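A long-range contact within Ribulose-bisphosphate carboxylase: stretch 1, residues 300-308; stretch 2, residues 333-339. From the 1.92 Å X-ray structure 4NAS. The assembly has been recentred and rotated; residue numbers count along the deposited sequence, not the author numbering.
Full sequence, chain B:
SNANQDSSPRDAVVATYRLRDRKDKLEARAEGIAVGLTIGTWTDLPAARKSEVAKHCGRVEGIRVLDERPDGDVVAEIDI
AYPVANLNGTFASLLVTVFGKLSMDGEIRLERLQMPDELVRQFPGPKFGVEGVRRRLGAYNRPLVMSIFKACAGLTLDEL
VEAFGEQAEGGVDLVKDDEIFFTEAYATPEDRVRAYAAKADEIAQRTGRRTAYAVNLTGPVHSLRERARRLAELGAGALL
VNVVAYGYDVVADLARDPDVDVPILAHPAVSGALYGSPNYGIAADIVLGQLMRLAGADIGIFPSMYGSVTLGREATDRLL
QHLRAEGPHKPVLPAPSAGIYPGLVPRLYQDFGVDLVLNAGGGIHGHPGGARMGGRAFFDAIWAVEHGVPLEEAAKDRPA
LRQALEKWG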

# COMPACT_ATOMS: atom_id res chain seq x y z
N GLY B 300 18.29 -3.48 0.08
CA GLY B 300 17.19 -2.84 -0.61
C GLY B 300 17.39 -2.87 -2.12
O GLY B 300 18.39 -2.36 -2.62
N ILE B 301 16.43 -3.46 -2.82
CA ILE B 301 16.45 -3.58 -4.28
C ILE B 301 15.63 -2.41 -4.84
O ILE B 301 14.54 -2.15 -4.37
N PHE B 302 16.16 -1.71 -5.84
CA PHE B 302 15.48 -0.56 -6.44
C PHE B 302 15.97 -0.45 -7.89
O PHE B 302 17.03 -1.00 -8.23
N PRO B 303 15.19 0.19 -8.78
CA PRO B 303 15.60 0.29 -10.20
C PRO B 303 16.89 1.08 -10.36
O PRO B 303 16.98 2.16 -9.76
N SER B 304 17.87 0.55 -11.11
CA SER B 304 19.15 1.24 -11.32
C SER B 304 19.01 2.38 -12.33
O SER B 304 18.01 2.46 -13.04
N MSE B 305 20.05 3.21 -12.43
CA MSE B 305 20.08 4.29 -13.39
C MSE B 305 20.48 3.74 -14.74
O MSE B 305 20.62 4.51 -15.69
N TYR B 306 20.63 2.42 -14.83
CA TYR B 306 21.15 1.76 -16.04
C TYR B 306 20.12 0.90 -16.81
O TYR B 306 20.42 0.33 -17.87
N GLY B 307 18.90 0.81 -16.31
CA GLY B 307 17.84 0.07 -16.99
C GLY B 307 17.01 0.96 -17.89
O GLY B 307 17.30 2.15 -18.03
N SER B 308 15.96 0.40 -18.50
CA SER B 308 15.15 1.12 -19.48
C SER B 308 14.39 2.28 -18.86
O SER B 308 14.21 3.33 -19.47
N LEU B 333 22.25 -2.11 2.57
CA LEU B 333 22.96 -2.40 1.33
C LEU B 333 22.06 -2.13 0.14
O LEU B 333 20.97 -2.68 0.06
N PRO B 334 22.51 -1.28 -0.79
CA PRO B 334 21.74 -1.08 -2.03
C PRO B 334 21.97 -2.19 -3.05
O PRO B 334 23.13 -2.65 -3.28
N ALA B 335 20.88 -2.64 -3.65
CA ALA B 335 20.95 -3.68 -4.68
C ALA B 335 20.24 -3.19 -5.95
O ALA B 335 19.10 -3.59 -6.23
N PRO B 336 20.89 -2.28 -6.69
CA PRO B 336 20.22 -1.68 -7.85
C PRO B 336 20.04 -2.71 -8.96
O PRO B 336 20.93 -3.54 -9.20
N SER B 337 18.88 -2.66 -9.60
CA SER B 337 18.48 -3.71 -10.52
C SER B 337 18.38 -3.18 -11.95
O SER B 337 18.19 -1.97 -12.15
N ALA B 338 18.50 -4.10 -12.91
CA ALA B 338 18.44 -3.83 -14.36
C ALA B 338 19.71 -3.23 -14.98
O ALA B 338 20.29 -2.28 -14.47
N GLY B 339 20.15 -3.82 -16.09
CA GLY B 339 21.32 -3.31 -16.77
C GLY B 339 22.61 -3.64 -16.03
O GLY B 339 23.64 -3.02 -16.26

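The strand portions of the two stretches run broadly parallel, their directions 31° apart, and backbone hydrogen bonds set the frame in which their side chains meet. At the start of stretch 2, Leu333 contributes its carbonyl rather than its side chain: Gly300 N donates to Leu333 O at 2.8 Å, while the leucine side chain (chi1 m, chi2 t) leaves sideways and its end leads away from stretch 1.

Pro334 lies on the same face of the sheet as Phe302, and its ring, C-gamma endo, meets the edge of the phenylalanine ring, with Pro334 CB 3.5 Å from Phe302 CE1. With Phe302 in the p rotamer (chi1 55°, chi2 -87°), the end of its side chain comes nearer to stretch 2. Ala335 N donates to Gly300 O at 2.7 Å.

Ala335 turns its methyl group to the other face, the one occupied by Ile301. There Ala335 CB sits 4.0 Å from Ile301 CG1, an apolar contact made with the isoleucine in its m, t conformation. Between the backbones there is a CA-H...O contact, with Ile301 CA 3.3 Å from Ala335 O.

At Pro336 the chain returns to the face of Phe302. Pro336 CB lies 3.8 Å from Phe302 CE2, and Pro336 CA is placed over one face of the aromatic ring. Pro336 CB also comes within 3.8 Å of Ser304 CB, which points toward stretch 2.

Ser337 joins the strands mainly through its backbone: its N donates to Phe302 O at 2.8 Å, and its O accepts from Ser304 N at 2.7 Å. Its side chain, a p rotamer directed sideways, places Ser337 OG 3.7 Å from Pro303 CA, and Ser337 OG lies 3.2 Å from Phe302 O, at best a weak hydrogen bond, whereas Ser337 CB packs 4.2 Å from Ile301 CG2.

Ala338 supplies the acceptor for the shortest polar contact of the pair. Ser304, also in the p rotamer, donates from OG to Ala338 O at 2.6 Å, and the same OG accepts from Tyr306 N at 2.9 Å, tying the type I turn of Ser304 to Gly307 to stretch 2. An ideal CB on Gly307 would clash with Ala338 CB at 2.7 Å.

Gly339 ends the contact, its CA 3.9 Å from Tyr306 O. An ideal CB here would lie 2.4 Å from Tyr306 O, a clash, and the positive phi of 74° also favours glycine.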

# COMPACT_ATOMS: atom_id res chain seq x y z
CB ILE B 301 15.77 -4.91 -4.71
CG1 ILE B 301 16.52 -6.12 -4.15
CG2 ILE B 301 15.56 -4.95 -6.24
CD1 ILE B 301 15.79 -7.46 -4.35
CB PHE B 302 15.76 0.74 -5.63
CG PHE B 302 17.22 1.05 -5.45
CD1 PHE B 302 17.92 0.52 -4.37
CD2 PHE B 302 17.91 1.84 -6.37
CE1 PHE B 302 19.28 0.78 -4.21
CE2 PHE B 302 19.28 2.11 -6.21
CZ PHE B 302 19.97 1.57 -5.14
CB PRO B 303 14.43 1.05 -10.85
CG PRO B 303 13.28 0.74 -10.01
CD PRO B 303 13.77 0.59 -8.61
CB SER B 304 20.23 0.30 -11.86
OG SER B 304 20.02 0.03 -13.25
CB MSE B 305 21.08 5.37 -12.96
CG MSE B 305 20.58 6.30 -11.87
SE MSE B 305 19.10 7.37 -12.55
CE MSE B 305 20.16 8.74 -13.46
CB TYR B 306 22.44 0.98 -15.68
CG TYR B 306 23.47 1.94 -15.10
CD1 TYR B 306 24.09 2.89 -15.90
CD2 TYR B 306 23.75 1.96 -13.74
CE1 TYR B 306 25.00 3.80 -15.38
CE2 TYR B 306 24.66 2.87 -13.20
CZ TYR B 306 25.28 3.79 -14.04
OH TYR B 306 26.18 4.70 -13.53
CB SER B 308 14.15 0.16 -20.14
OG SER B 308 14.80 -0.94 -20.74
CB LEU B 333 23.41 -3.87 1.30
CG LEU B 333 24.70 -4.30 2.00
CD1 LEU B 333 24.70 -5.82 2.20
CD2 LEU B 333 25.91 -3.87 1.17
CB PRO B 334 22.27 0.25 -2.56
CG PRO B 334 23.64 0.38 -1.97
CD PRO B 334 23.62 -0.33 -0.65
CB ALA B 335 20.32 -4.95 -4.17
CB PRO B 336 21.16 -0.53 -8.24
CG PRO B 336 22.50 -0.92 -7.68
CD PRO B 336 22.23 -1.72 -6.46
CB SER B 337 17.13 -4.31 -10.07
OG SER B 337 16.07 -3.36 -10.17
CB ALA B 338 17.19 -3.02 -14.74